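NTD biosynthesis operon protein NtdA (Bacillus subtilis subsp. subtilis, PDB 4K2M) catalyses the reversible, pyridoxal phosphate-dependent transfer of an amino group from glutamate to 3-dehydro-glucose 6-phosphate, giving kanosamine 6-phosphate, a step in antibiotic biosynthesis. Local coordinates at residues A[41-44]-A[45-49]; A[138-141]-A[142-146]; A[299-302]-A[303-306]; A[324-327]-A[328-332]. All coordinates share one frame; numbering follows the deposited sequence.

Contact 1 of 4, residues A[41-44]-A[45-49]; sequences ERWK and QVLKE
With chi1 at -93°, Trp43 swings its indole along the last turn of helix 41-46, where it meets Val46 and Leu47. Val46 sends CG1 to the six-membered ring because that branch stands opposite its own backbone N (chi1 163°), and the methyl arrives at the rim, near the ring plane, with Val46 CG1 3.8 Å from Trp43 CZ3. Leu47 places CG beside its backbone N and approaches the indole obliquely, with Leu47 CG 3.6 Å from Trp43 CE3 and both of its methyls close to the same carbon. The benzo half of the indole thus touches two branched aliphatic residues that follow one another in sequence.

The backbone ties the same residues together. Leu47 N donates to Trp43 O over 2.7 Å, closing the final turn before Leu47 leaves helical geometry. A type I beta turn from Val46 to Glu49 then leads the chain away, while the aliphatic part of Lys48 passes the carbonyl of Lys44, and Lys48 CG lies 3.5 Å from Lys44 O.

The helix belongs to the additional N-terminal domain and lies at the surface. Trp43 reaches inward, touching Leu19 and Leu23 of helix 13-24, Ile9 of strand 7-9 and, edge-to-face, Phe317 of helix 312-329.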
ATOM      1  N   GLU A  41       5.020  24.541 -11.032  1.00 17.12           N
ATOM      2  CA  GLU A  41       6.432  24.630 -11.398  1.00 20.57           C
ATOM      3  C   GLU A  41       6.682  24.541 -12.906  1.00 25.95           C
ATOM      4  O   GLU A  41       7.498  25.293 -13.457  1.00 24.57           O
ATOM      5  CB  GLU A  41       7.270  23.599 -10.630  1.00 25.02           C
ATOM      6  CG  GLU A  41       7.566  24.008  -9.189  1.00 43.34           C
ATOM      7  CD  GLU A  41       8.447  25.245  -9.107  1.00 64.25           C
ATOM      8  OE1 GLU A  41       8.124  26.158  -8.316  1.00 64.84           O
ATOM      9  OE2 GLU A  41       9.466  25.300  -9.830  1.00 70.58           O
ATOM     10  N   ARG A  42       5.970  23.645 -13.582  0.54 21.55           N
ATOM     11  CA  ARG A  42       6.184  23.462 -15.014  0.54 24.55           C
ATOM     12  C   ARG A  42       5.602  24.599 -15.853  0.54 26.77           C
ATOM     13  O   ARG A  42       5.964  24.761 -17.014  0.54 35.45           O
ATOM     14  CB  ARG A  42       5.683  22.087 -15.473  0.54 24.76           C
ATOM     15  CG  ARG A  42       6.534  20.929 -14.948  0.54 29.26           C
ATOM     16  CD  ARG A  42       7.957  21.012 -15.502  0.54 33.83           C
ATOM     17  NE  ARG A  42       8.927  20.209 -14.753  0.54 40.37           N
ATOM     18  CZ  ARG A  42       9.668  20.671 -13.748  0.54 34.09           C
ATOM     19  NH1 ARG A  42       9.548  21.934 -13.357  0.54 35.97           N
ATOM     20  NH2 ARG A  42      10.529  19.868 -13.130  0.54 28.22           N
ATOM     21  N   TRP A  43       4.722  25.402 -15.258  1.00 24.41           N
ATOM     22  CA  TRP A  43       4.177  26.583 -15.942  1.00 15.48           C
ATOM     23  C   TRP A  43       5.250  27.668 -16.072  1.00 34.98           C
ATOM     24  O   TRP A  43       5.289  28.407 -17.061  1.00 31.13           O
ATOM     25  CB  TRP A  43       2.993  27.168 -15.173  1.00 25.87           C
ATOM     26  CG  TRP A  43       1.618  26.702 -15.575  1.00 21.77           C
ATOM     27  CD1 TRP A  43       0.618  26.302 -14.732  1.00 17.07           C
ATOM     28  CD2 TRP A  43       1.069  26.648 -16.904  1.00 18.13           C
ATOM     29  NE1 TRP A  43      -0.519  25.999 -15.453  1.00 15.11           N
ATOM     30  CE2 TRP A  43      -0.267  26.197 -16.788  1.00 18.01           C
ATOM     31  CE3 TRP A  43       1.572  26.947 -18.178  1.00 20.93           C
ATOM     32  CZ2 TRP A  43      -1.101  26.023 -17.892  1.00 14.45           C
ATOM     33  CZ3 TRP A  43       0.753  26.771 -19.278  1.00 23.19           C
ATOM     34  CH2 TRP A  43      -0.571  26.315 -19.134  1.00 17.22           C
ATOM     35  N   LYS A  44       6.114  27.756 -15.063  1.00 31.54           N
ATOM     36  CA  LYS A  44       7.136  28.811 -14.978  1.00 33.13           C
ATOM     37  C   LYS A  44       7.970  28.989 -16.243  1.00 33.22           C
ATOM     38  O   LYS A  44       8.119  30.107 -16.750  1.00 35.46           O
ATOM     39  CB  LYS A  44       8.074  28.554 -13.798  1.00 37.44           C
ATOM     40  CG  LYS A  44       7.479  28.846 -12.429  1.00 38.83           C
ATOM     41  CD  LYS A  44       8.529  28.608 -11.350  1.00 55.58           C
ATOM     42  CE  LYS A  44       8.295  29.479 -10.124  1.00 67.15           C
ATOM     43  NZ  LYS A  44       9.429  30.428  -9.906  1.00 60.12           N
ATOM     44  N   GLN A  45       8.527  27.897 -16.749  1.00 29.57           N
ATOM     45  CA  GLN A  45       9.355  27.980 -17.947  1.00 36.66           C
ATOM     46  C   GLN A  45       8.469  28.212 -19.160  1.00 34.30           C
ATOM     47  O   GLN A  45       8.802  28.989 -20.063  1.00 34.35           O
ATOM     48  CB  GLN A  45      10.168  26.695 -18.133  1.00 46.12           C
ATOM     49  CG  GLN A  45      10.930  26.617 -19.460  1.00 55.08           C
ATOM     50  CD  GLN A  45      12.053  27.645 -19.571  1.00 63.63           C
ATOM     51  OE1 GLN A  45      12.673  28.022 -18.574  1.00 60.36           O
ATOM     52  NE2 GLN A  45      12.317  28.099 -20.793  1.00 66.06           N
ATOM     53  N   VAL A  46       7.323  27.537 -19.155  1.00 27.09           N
ATOM     54  CA  VAL A  46       6.422  27.533 -20.295  1.00 27.67           C
ATOM     55  C   VAL A  46       5.900  28.941 -20.569  1.00 31.31           C
ATOM     56  O   VAL A  46       5.881  29.398 -21.711  1.00 23.91           O
ATOM     57  CB  VAL A  46       5.251  26.541 -20.054  1.00 34.06           C
ATOM     58  CG1 VAL A  46       4.103  26.816 -20.991  1.00 28.96           C
ATOM     59  CG2 VAL A  46       5.737  25.097 -20.208  1.00 33.61           C
ATOM     60  N   LEU A  47       5.509  29.641 -19.508  1.00 23.58           N
ATOM     61  CA  LEU A  47       4.891  30.954 -19.646  1.00 21.71           C
ATOM     62  C   LEU A  47       5.886  32.100 -19.783  1.00 29.42           C
ATOM     63  O   LEU A  47       5.498  33.269 -19.748  1.00 27.31           O
ATOM     64  CB  LEU A  47       3.953  31.221 -18.465  1.00 22.19           C
ATOM     65  CG  LEU A  47       2.713  30.338 -18.477  1.00 32.39           C
ATOM     66  CD1 LEU A  47       1.796  30.684 -17.323  1.00 31.98           C
ATOM     67  CD2 LEU A  47       1.983  30.496 -19.809  1.00 33.65           C
ATOM     68  N   LYS A  48       7.165  31.776 -19.934  1.00 24.97           N
ATOM     69  CA  LYS A  48       8.172  32.820 -20.115  1.00 37.92           C
ATOM     70  C   LYS A  48       7.910  33.569 -21.416  1.00 48.52           C
ATOM     71  O   LYS A  48       8.219  34.758 -21.540  1.00 40.78           O
ATOM     72  CB  LYS A  48       9.586  32.232 -20.111  1.00 45.67           C
ATOM     73  CG  LYS A  48      10.189  32.048 -18.714  1.00 34.83           C
ATOM     74  CD  LYS A  48      11.610  31.512 -18.799  1.00 45.73           C
ATOM     75  CE  LYS A  48      12.313  31.610 -17.452  1.00 71.42           C
ATOM     76  NZ  LYS A  48      11.591  30.858 -16.388  1.00 55.32           N
ATOM     77  N   GLU A  49       7.329  32.866 -22.384  1.00 29.27           N
ATOM     78  CA  GLU A  49       7.025  33.465 -23.675  1.00 39.77           C
ATOM     79  C   GLU A  49       5.555  33.285 -24.000  1.00 36.71           C
ATOM     80  O   GLU A  49       4.876  32.454 -23.404  1.00 24.59           O
ATOM     81  CB  GLU A  49       7.879  32.842 -24.783  1.00 30.61           C
ATOM     82  CG  GLU A  49       9.392  32.917 -24.553  1.00 51.19           C
ATOM     83  CD  GLU A  49       9.947  34.333 -24.660  1.00 65.87           C
ATOM     84  OE1 GLU A  49       9.190  35.254 -25.041  1.00 55.48           O
ATOM     85  OE2 GLU A  49      11.146  34.522 -24.361  1.00 70.48           O
TER

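Contact 2 of 4, residues A[138-141]-A[142-146]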
ATOM      1  N   LEU A 138     -14.601   9.018  11.332  1.00 16.00           N
ATOM      2  CA  LEU A 138     -15.839   9.771  11.526  1.00 15.14           C
ATOM      3  C   LEU A 138     -16.819   9.037  12.441  1.00 17.54           C
ATOM      4  O   LEU A 138     -17.895   9.545  12.740  1.00 19.87           O
ATOM      5  CB  LEU A 138     -16.511  10.033  10.179  1.00 19.16           C
ATOM      6  CG  LEU A 138     -15.981  11.201   9.346  1.00 18.46           C
ATOM      7  CD1 LEU A 138     -16.521  11.118   7.912  1.00 19.90           C
ATOM      8  CD2 LEU A 138     -16.400  12.524   9.979  1.00 19.76           C
ATOM      9  N   GLY A 139     -16.451   7.842  12.883  1.00 16.51           N
ATOM     10  CA  GLY A 139     -17.254   7.122  13.863  1.00 17.58           C
ATOM     11  C   GLY A 139     -18.187   6.075  13.295  1.00 25.60           C
ATOM     12  O   GLY A 139     -19.145   5.682  13.970  1.00 21.76           O
ATOM     13  N   LEU A 140     -17.929   5.615  12.070  1.00 18.43           N
ATOM     14  CA  LEU A 140     -18.789   4.580  11.483  1.00 19.86           C
ATOM     15  C   LEU A 140     -18.794   3.316  12.329  1.00 21.25           C
ATOM     16  O   LEU A 140     -17.737   2.765  12.640  1.00 20.85           O
ATOM     17  CB  LEU A 140     -18.375   4.208  10.049  1.00 20.96           C
ATOM     18  CG  LEU A 140     -19.340   3.189   9.412  1.00 20.52           C
ATOM     19  CD1 LEU A 140     -19.637   3.513   7.956  1.00 19.36           C
ATOM     20  CD2 LEU A 140     -18.841   1.736   9.528  1.00 28.43           C
ATOM     21  N   ASN A 141     -19.993   2.852  12.669  1.00 20.62           N
ATOM     22  CA  ASN A 141     -20.183   1.575  13.359  1.00 24.04           C
ATOM     23  C   ASN A 141     -20.858   0.582  12.424  1.00 19.99           C
ATOM     24  O   ASN A 141     -21.576   0.991  11.516  1.00 20.07           O
ATOM     25  CB  ASN A 141     -21.056   1.788  14.590  1.00 24.49           C
ATOM     26  CG  ASN A 141     -20.410   2.705  15.601  1.00 28.61           C
ATOM     27  OD1 ASN A 141     -19.233   2.541  15.936  1.00 31.97           O
ATOM     28  ND2 ASN A 141     -21.164   3.685  16.079  1.00 23.41           N
ATOM     29  N   PRO A 142     -20.639  -0.729  12.637  1.00 26.06           N
ATOM     30  CA  PRO A 142     -21.239  -1.707  11.722  1.00 21.54           C
ATOM     31  C   PRO A 142     -22.747  -1.520  11.635  1.00 24.18           C
ATOM     32  O   PRO A 142     -23.405  -1.292  12.661  1.00 23.97           O
ATOM     33  CB  PRO A 142     -20.909  -3.047  12.386  1.00 25.96           C
ATOM     34  CG  PRO A 142     -19.638  -2.779  13.116  1.00 34.35           C
ATOM     35  CD  PRO A 142     -19.791  -1.379  13.654  1.00 30.79           C
ATOM     36  N   GLY A 143     -23.281  -1.560  10.418  1.00 18.21           N
ATOM     37  CA  GLY A 143     -24.696  -1.354  10.195  1.00 17.51           C
ATOM     38  C   GLY A 143     -25.092   0.068   9.840  1.00 20.10           C
ATOM     39  O   GLY A 143     -26.210   0.287   9.355  1.00 22.94           O
ATOM     40  N   ASP A 144     -24.207   1.035  10.093  1.00 15.98           N
ATOM     41  CA  ASP A 144     -24.482   2.423   9.751  1.00 14.97           C
ATOM     42  C   ASP A 144     -24.662   2.535   8.246  1.00 17.32           C
ATOM     43  O   ASP A 144     -23.888   1.957   7.479  1.00 18.36           O
ATOM     44  CB  ASP A 144     -23.301   3.321  10.125  1.00 16.95           C
ATOM     45  CG  ASP A 144     -23.242   3.651  11.600  1.00 24.35           C
ATOM     46  OD1 ASP A 144     -24.192   3.324  12.342  1.00 19.45           O
ATOM     47  OD2 ASP A 144     -22.229   4.263  12.013  1.00 19.60           O
ATOM     48  N   GLU A 145     -25.662   3.298   7.831  1.00 15.04           N
ATOM     49  CA  GLU A 145     -25.950   3.437   6.415  1.00 14.23           C
ATOM     50  C   GLU A 145     -25.193   4.617   5.801  1.00 13.56           C
ATOM     51  O   GLU A 145     -25.013   5.675   6.419  1.00 15.88           O
ATOM     52  CB  GLU A 145     -27.458   3.549   6.171  1.00 17.46           C
ATOM     53  CG  GLU A 145     -28.178   2.200   6.303  1.00 16.24           C
ATOM     54  CD  GLU A 145     -29.692   2.306   6.219  1.00 21.53           C
ATOM     55  OE1 GLU A 145     -30.227   3.422   6.023  1.00 21.88           O
ATOM     56  OE2 GLU A 145     -30.346   1.248   6.358  1.00 21.48           O
ATOM     57  N   VAL A 146     -24.750   4.419   4.566  1.00 13.09           N
ATOM     58  CA  VAL A 146     -23.976   5.427   3.852  1.00 12.88           C
ATOM     59  C   VAL A 146     -24.634   5.637   2.507  1.00  9.49           C
ATOM     60  O   VAL A 146     -24.632   4.728   1.675  1.00 13.92           O
ATOM     61  CB  VAL A 146     -22.532   4.921   3.603  1.00 13.88           C
ATOM     62  CG1 VAL A 146     -21.722   5.978   2.807  1.00 13.46           C
ATOM     63  CG2 VAL A 146     -21.840   4.593   4.922  1.00 15.59           C
TER
HETATM   64  O   HOH W   1     -21.928   6.215  13.816  1.00 34.22           O
HETATM   65  O   HOH W   2     -24.037   3.980  14.945  1.00 31.65           O
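Asp144 turns its carboxylate back onto the backbone of Asn141, and Asn141 N donates to Asp144 OD2 over 2.7 Å in an almost straight bond (177°). The amide meets this oxygen from above the carboxylate plane. In return Asp144 N donates to Asn141 O at 3.0 Å, closing a type II beta turn from Asn141 to Asp144 with Pro142 and Gly143 at its corners. The turn is therefore held by a main-chain bond and a side-chain bond between the same two residues. Positive phi at Gly143, and at Gly139 in the Schellman motif that ends helix 127-137, marks the two sharp changes of direction.

The tightly packed part is apolar, on the side of Leu140 and Val146. Leu140, its CG opposite the backbone N (chi1 -176°), runs past Asp144 in the reverse sense, Leu140 CG lying 4.0 Å from Asp144 CB, and then crosses Val146 at about a right angle with Leu140 CD1 3.9 Å from Val146 CG2. The other side is polar and bridged by solvent. One water donates to both Gly139 O and Asp144 OD2, the latter at 2.7 Å, so OD2 takes two hydrogen bonds; a second donates to Asp144 OD1 and accepts from Asn141 ND2 at 3.1 Å.

This connection leads from helix 127-137 into strand 145-148 of the large mixed sheet. That strand runs between 192-195 and 166-169, pairing through Glu145 with Lys193 and through Val146 with Val166, while Leu140 packs on Phe194 and Val146 on Val160 of helix 154-163.

Contact 3 of 4, residues A[299-302]-A[303-306]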
ATOM      1  N   ASN A 299       7.122   6.779   2.249  1.00 12.42           N
ATOM      2  CA  ASN A 299       8.051   7.894   2.065  1.00 15.16           C
ATOM      3  C   ASN A 299       8.600   7.943   0.646  1.00 15.06           C
ATOM      4  O   ASN A 299       8.753   9.021   0.058  1.00 13.66           O
ATOM      5  CB  ASN A 299       9.202   7.766   3.080  1.00 18.22           C
ATOM      6  CG  ASN A 299      10.138   8.969   3.072  1.00 19.18           C
ATOM      7  OD1 ASN A 299       9.722  10.092   3.371  1.00 18.00           O
ATOM      8  ND2 ASN A 299      11.414   8.730   2.778  1.00 19.05           N
ATOM      9  N   LEU A 300       8.916   6.777   0.087  1.00 13.80           N
ATOM     10  CA  LEU A 300       9.451   6.735  -1.275  1.00 15.64           C
ATOM     11  C   LEU A 300       8.442   7.337  -2.248  1.00 15.52           C
ATOM     12  O   LEU A 300       8.804   8.141  -3.115  1.00 14.53           O
ATOM     13  CB  LEU A 300       9.827   5.306  -1.688  1.00 16.52           C
ATOM     14  CG  LEU A 300      10.466   5.207  -3.082  1.00 17.41           C
ATOM     15  CD1 LEU A 300      11.889   4.705  -2.978  1.00 23.81           C
ATOM     16  CD2 LEU A 300       9.665   4.289  -4.005  1.00 26.77           C
ATOM     17  N   GLN A 301       7.168   6.989  -2.084  1.00 16.80           N
ATOM     18  CA  GLN A 301       6.142   7.516  -2.982  1.00 14.88           C
ATOM     19  C   GLN A 301       5.890   8.999  -2.762  1.00 11.18           C
ATOM     20  O   GLN A 301       5.560   9.722  -3.706  1.00 14.42           O
ATOM     21  CB  GLN A 301       4.816   6.747  -2.845  1.00 14.86           C
ATOM     22  CG  GLN A 301       4.862   5.297  -3.321  1.00 19.59           C
ATOM     23  CD  GLN A 301       5.308   5.134  -4.778  1.00 21.66           C
ATOM     24  OE1 GLN A 301       5.153   6.036  -5.606  1.00 17.04           O
ATOM     25  NE2 GLN A 301       5.875   3.970  -5.088  1.00 23.22           N
ATOM     26  N   ALA A 302       6.010   9.455  -1.522  1.00 12.35           N
ATOM     27  CA  ALA A 302       5.869  10.891  -1.241  1.00 13.29           C
ATOM     28  C   ALA A 302       6.989  11.676  -1.923  1.00 15.38           C
ATOM     29  O   ALA A 302       6.764  12.774  -2.441  1.00 15.91           O
ATOM     30  CB  ALA A 302       5.831  11.160   0.275  1.00 14.78           C
ATOM     31  N   ALA A 303       8.200  11.122  -1.945  1.00 13.17           N
ATOM     32  CA  ALA A 303       9.294  11.790  -2.647  1.00 15.47           C
ATOM     33  C   ALA A 303       8.987  11.870  -4.138  1.00 17.95           C
ATOM     34  O   ALA A 303       9.242  12.885  -4.786  1.00 16.54           O
ATOM     35  CB  ALA A 303      10.627  11.052  -2.419  1.00 14.43           C
ATOM     36  N   ILE A 304       8.443  10.791  -4.686  1.00 14.01           N
ATOM     37  CA  ILE A 304       8.085  10.766  -6.102  1.00 14.13           C
ATOM     38  C   ILE A 304       6.944  11.758  -6.353  1.00 16.55           C
ATOM     39  O   ILE A 304       6.923  12.465  -7.367  1.00 15.86           O
ATOM     40  CB  ILE A 304       7.656   9.349  -6.528  1.00 17.01           C
ATOM     41  CG1 ILE A 304       8.888   8.451  -6.652  1.00 20.42           C
ATOM     42  CG2 ILE A 304       6.919   9.374  -7.878  1.00 16.75           C
ATOM     43  CD1 ILE A 304       8.542   6.985  -6.904  1.00 19.59           C
ATOM     44  N   GLY A 305       5.993  11.798  -5.426  1.00 14.38           N
ATOM     45  CA  GLY A 305       4.854  12.696  -5.537  1.00 14.29           C
ATOM     46  C   GLY A 305       5.268  14.150  -5.575  1.00 20.67           C
ATOM     47  O   GLY A 305       4.672  14.963  -6.299  1.00 17.04           O
ATOM     48  N   LEU A 306       6.306  14.485  -4.812  1.00 14.22           N
ATOM     49  CA  LEU A 306       6.773  15.862  -4.768  1.00 14.22           C
ATOM     50  C   LEU A 306       7.387  16.245  -6.112  1.00 20.51           C
ATOM     51  O   LEU A 306       7.460  17.426  -6.446  1.00 23.55           O
ATOM     52  CB  LEU A 306       7.765  16.061  -3.623  1.00 15.05           C
ATOM     53  CG  LEU A 306       7.072  16.054  -2.264  1.00 15.86           C
ATOM     54  CD1 LEU A 306       8.052  15.851  -1.120  1.00 25.42           C
ATOM     55  CD2 LEU A 306       6.287  17.360  -2.067  1.00 19.42           C
TER
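Residues 299-302 and 303-306 form successive turns of one alpha helix, joined by four consecutive i to i+4 bonds whose donors are Ala303, Ile304, Gly305 and Leu306. The shortest, Gly305 N to Gln301 O, measures 2.7 Å. Gly305 has no side chain, and a beta carbon there would sit tight against Gln301 O.

Ile304 takes part in both contacts between side chains. Its CG1 lies beside the backbone N (chi1 -75°) and carries CD1 back along the helix, leaving Ile304 CD1 4.1 Å from Leu300 CD2. Gln301 lies alongside Ile304 and points the same way; its bent chain places Gln301 OE1 3.8 Å from Ile304 CD1. The two amide side chains are held by other parts of the chain, Gln301 OE1 accepting a hydrogen bond from Cys254 N and Asn299 ND2 donating to Lys98 O, and Asn299 lies about 6 Å, side chain to side chain, from the substrate-binding Thr100.

The helix is buried between helices 80-93 and 103-116, Ile304 packing on Ile86 and Leu90 and Ala302 on Phe108, and at the dimer interface Leu300 and Gln301 meet Gln301 and Leu300 of the second subunit, a reciprocal contact. Leu306 turns back over the preceding turn, with Leu306 CG 3.3 Å from Ala302 O.

Contact 4 of 4, residues A[324-327]-A[328-332]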
ATOM      1  N   ASP A 324     -12.396  20.975 -24.003  1.00 12.63           N
ATOM      2  CA  ASP A 324     -12.965  22.109 -24.737  1.00 14.25           C
ATOM      3  C   ASP A 324     -12.976  21.814 -26.233  1.00 15.01           C
ATOM      4  O   ASP A 324     -13.937  22.150 -26.934  1.00 16.76           O
ATOM      5  CB  ASP A 324     -12.142  23.368 -24.441  1.00 15.00           C
ATOM      6  CG  ASP A 324     -12.646  24.600 -25.186  1.00 17.60           C
ATOM      7  OD1 ASP A 324     -13.836  24.958 -25.050  1.00 18.76           O
ATOM      8  OD2 ASP A 324     -11.834  25.218 -25.887  1.00 22.94           O
ATOM      9  N   ARG A 325     -11.923  21.171 -26.718  1.00 12.90           N
ATOM     10  CA  ARG A 325     -11.780  20.895 -28.153  1.00 12.48           C
ATOM     11  C   ARG A 325     -12.796  19.838 -28.599  1.00 15.48           C
ATOM     12  O   ARG A 325     -13.412  19.982 -29.656  1.00 16.11           O
ATOM     13  CB  ARG A 325     -10.347  20.461 -28.460  1.00 14.55           C
ATOM     14  CG  ARG A 325      -9.968  20.486 -29.950  1.00 13.62           C
ATOM     15  CD  ARG A 325      -8.446  20.476 -30.095  1.00 10.99           C
ATOM     16  NE  ARG A 325      -7.989  20.611 -31.487  1.00 16.54           N
ATOM     17  CZ  ARG A 325      -7.740  19.593 -32.310  1.00 18.45           C
ATOM     18  NH1 ARG A 325      -7.925  18.350 -31.908  1.00 15.35           N
ATOM     19  NH2 ARG A 325      -7.300  19.819 -33.549  1.00 18.83           N
ATOM     20  N   TYR A 326     -12.984  18.793 -27.791  1.00 14.41           N
ATOM     21  CA  TYR A 326     -14.048  17.822 -28.056  1.00 15.48           C
ATOM     22  C   TYR A 326     -15.405  18.495 -28.080  1.00 14.12           C
ATOM     23  O   TYR A 326     -16.230  18.229 -28.958  1.00 15.66           O
ATOM     24  CB  TYR A 326     -14.099  16.752 -26.959  1.00 15.73           C
ATOM     25  CG  TYR A 326     -13.213  15.542 -27.138  1.00 13.98           C
ATOM     26  CD1 TYR A 326     -13.066  14.921 -28.380  1.00 12.43           C
ATOM     27  CD2 TYR A 326     -12.555  14.993 -26.046  1.00 14.14           C
ATOM     28  CE1 TYR A 326     -12.275  13.789 -28.522  1.00 15.21           C
ATOM     29  CE2 TYR A 326     -11.765  13.868 -26.175  1.00 11.05           C
ATOM     30  CZ  TYR A 326     -11.628  13.272 -27.417  1.00 15.13           C
ATOM     31  OH  TYR A 326     -10.837  12.158 -27.531  1.00 15.38           O
ATOM     32  N   ILE A 327     -15.673  19.338 -27.084  1.00 10.80           N
ATOM     33  CA  ILE A 327     -17.024  19.895 -26.941  1.00 16.88           C
ATOM     34  C   ILE A 327     -17.339  20.817 -28.112  1.00 20.16           C
ATOM     35  O   ILE A 327     -18.438  20.790 -28.670  1.00 17.45           O
ATOM     36  CB  ILE A 327     -17.199  20.614 -25.592  1.00 14.57           C
ATOM     37  CG1 ILE A 327     -17.204  19.586 -24.450  1.00 14.21           C
ATOM     38  CG2 ILE A 327     -18.486  21.443 -25.571  1.00 17.44           C
ATOM     39  CD1 ILE A 327     -17.066  20.221 -23.048  1.00 14.70           C
ATOM     40  N   THR A 328     -16.360  21.616 -28.505  1.00 17.16           N
ATOM     41  CA  THR A 328     -16.548  22.517 -29.631  1.00 18.82           C
ATOM     42  C   THR A 328     -16.638  21.758 -30.962  1.00 18.18           C
ATOM     43  O   THR A 328     -17.558  21.991 -31.752  1.00 20.10           O
ATOM     44  CB  THR A 328     -15.424  23.574 -29.665  1.00 20.36           C
ATOM     45  OG1 THR A 328     -15.497  24.354 -28.461  1.00 20.72           O
ATOM     46  CG2 THR A 328     -15.570  24.505 -30.879  1.00 20.99           C
ATOM     47  N   GLN A 329     -15.704  20.850 -31.220  1.00 15.42           N
ATOM     48  CA  GLN A 329     -15.619  20.256 -32.553  1.00 18.27           C
ATOM     49  C   GLN A 329     -16.674  19.169 -32.795  1.00 17.40           C
ATOM     50  O   GLN A 329     -17.005  18.879 -33.951  1.00 20.30           O
ATOM     51  CB  GLN A 329     -14.189  19.787 -32.884  1.00 18.96           C
ATOM     52  CG  GLN A 329     -13.200  20.982 -32.987  1.00 21.40           C
ATOM     53  CD  GLN A 329     -11.876  20.656 -33.662  1.00 41.79           C
ATOM     54  OE1 GLN A 329     -11.761  19.688 -34.422  1.00 38.41           O
ATOM     55  NE2 GLN A 329     -10.863  21.480 -33.392  1.00 43.68           N
ATOM     56  N   LEU A 330     -17.215  18.589 -31.719  1.00 14.76           N
ATOM     57  CA  LEU A 330     -18.281  17.598 -31.853  1.00 15.62           C
ATOM     58  C   LEU A 330     -19.660  18.226 -31.754  1.00 18.21           C
ATOM     59  O   LEU A 330     -20.663  17.521 -31.802  1.00 19.51           O
ATOM     60  CB  LEU A 330     -18.159  16.487 -30.792  1.00 12.76           C
ATOM     61  CG  LEU A 330     -16.889  15.640 -30.885  1.00 18.25           C
ATOM     62  CD1 LEU A 330     -16.868  14.671 -29.722  1.00 15.23           C
ATOM     63  CD2 LEU A 330     -16.816  14.887 -32.215  1.00 19.47           C
ATOM     64  N   ALA A 331     -19.705  19.548 -31.622  1.00 17.09           N
ATOM     65  CA  ALA A 331     -20.952  20.283 -31.372  1.00 19.67           C
ATOM     66  C   ALA A 331     -22.127  19.876 -32.263  1.00 19.55           C
ATOM     67  O   ALA A 331     -23.257  19.730 -31.787  1.00 21.19           O
ATOM     68  CB  ALA A 331     -20.708  21.779 -31.503  1.00 21.71           C
ATOM     69  N   GLU A 332     -21.863  19.724 -33.556  1.00 24.40           N
ATOM     70  CA  GLU A 332     -22.929  19.437 -34.513  1.00 24.66           C
ATOM     71  C   GLU A 332     -23.657  18.149 -34.163  1.00 24.97           C
ATOM     72  O   GLU A 332     -24.885  18.060 -34.315  1.00 21.00           O
ATOM     73  CB  GLU A 332     -22.364  19.343 -35.931  1.00 20.88           C
ATOM     74  CG  GLU A 332     -23.437  19.252 -37.016  1.00 40.72           C
ATOM     75  CD  GLU A 332     -22.893  18.745 -38.349  1.00 54.35           C
ATOM     76  OE1 GLU A 332     -21.750  19.101 -38.717  1.00 47.67           O
ATOM     77  OE2 GLU A 332     -23.611  17.980 -39.025  1.00 62.40           O
TER
HETATM   78  O   HOH W   3     -16.222  23.994 -25.656  1.00 25.91           O
HETATM   79  O   HOH W   4     -13.238  25.578 -28.308  1.00 29.17           O
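Arg325 and Gln329 meet one turn apart on helix 312-329, the amide nitrogen of the glutamine lying over a face of the guanidinium. Arg325 is extended from CG to NE, with CG opposite the backbone N (chi1 -165°), whereas Gln329 starts beside its own backbone N and runs out straight. The two chains cross at a slant, and Gln329 NE2 comes 3.6 Å from Arg325 NE, displaced toward the rim of the group; the two planes are 59° apart. The guanidinium finds its polar partners elsewhere, NH1 with Gln426 and NH2 in a salt bridge with Asp427.

Tyr326 CD1 and Leu330 CD1 are 4.0 Å apart on side chains that run side by side; both residues touch Leu415 of strand 412-415, and Tyr326 OH donates to Pro416 O.

On another side of the helix Asp324 and Thr328 also point alike. Thr328 OG1 stands beside its own backbone N and opposite the carbonyl carbon (chi1 -62°), which turns it back toward Asp324, but Asp324 OD1 and Thr328 OG1 remain 3.8 Å apart and two waters bridge them. One donates to Asp324 OD1 at 2.6 Å, the second to Asp324 OD2 at 2.8 Å, and both are hydrogen-bonded to Thr328 OG1. In the backbone, Thr328 N donates to Asp324 O at 2.9 Å.

Asp324 OD2 also forms a salt bridge with Lys24, which with the two donating waters would be expected to stabilise its carboxylate as the anion.

How the contacts relate
All four contacts are local and follow one another along the chain without touching. Contact 3 lies closest to the chemistry: the side chain of Asn299 is about 9 Å from a bound external aldimine of pyridoxal phosphate with kanosamine 6-phosphate, against about 12 Å for Val146 of contact 2. Contacts 1 and 4 lie away from the substrate and cofactor sites. Contact 1, in the N-terminal domain, comes within about 7 Å of contact 3, nearest atoms, although their centres are 23 Å apart. Helix 312-329 is met by contact 1 and carries contact 4 at its C-terminal end. Contact 2 is the most remote from the other three, its centre 47 Å from that of contact 1 and 44 Å from that of contact 4.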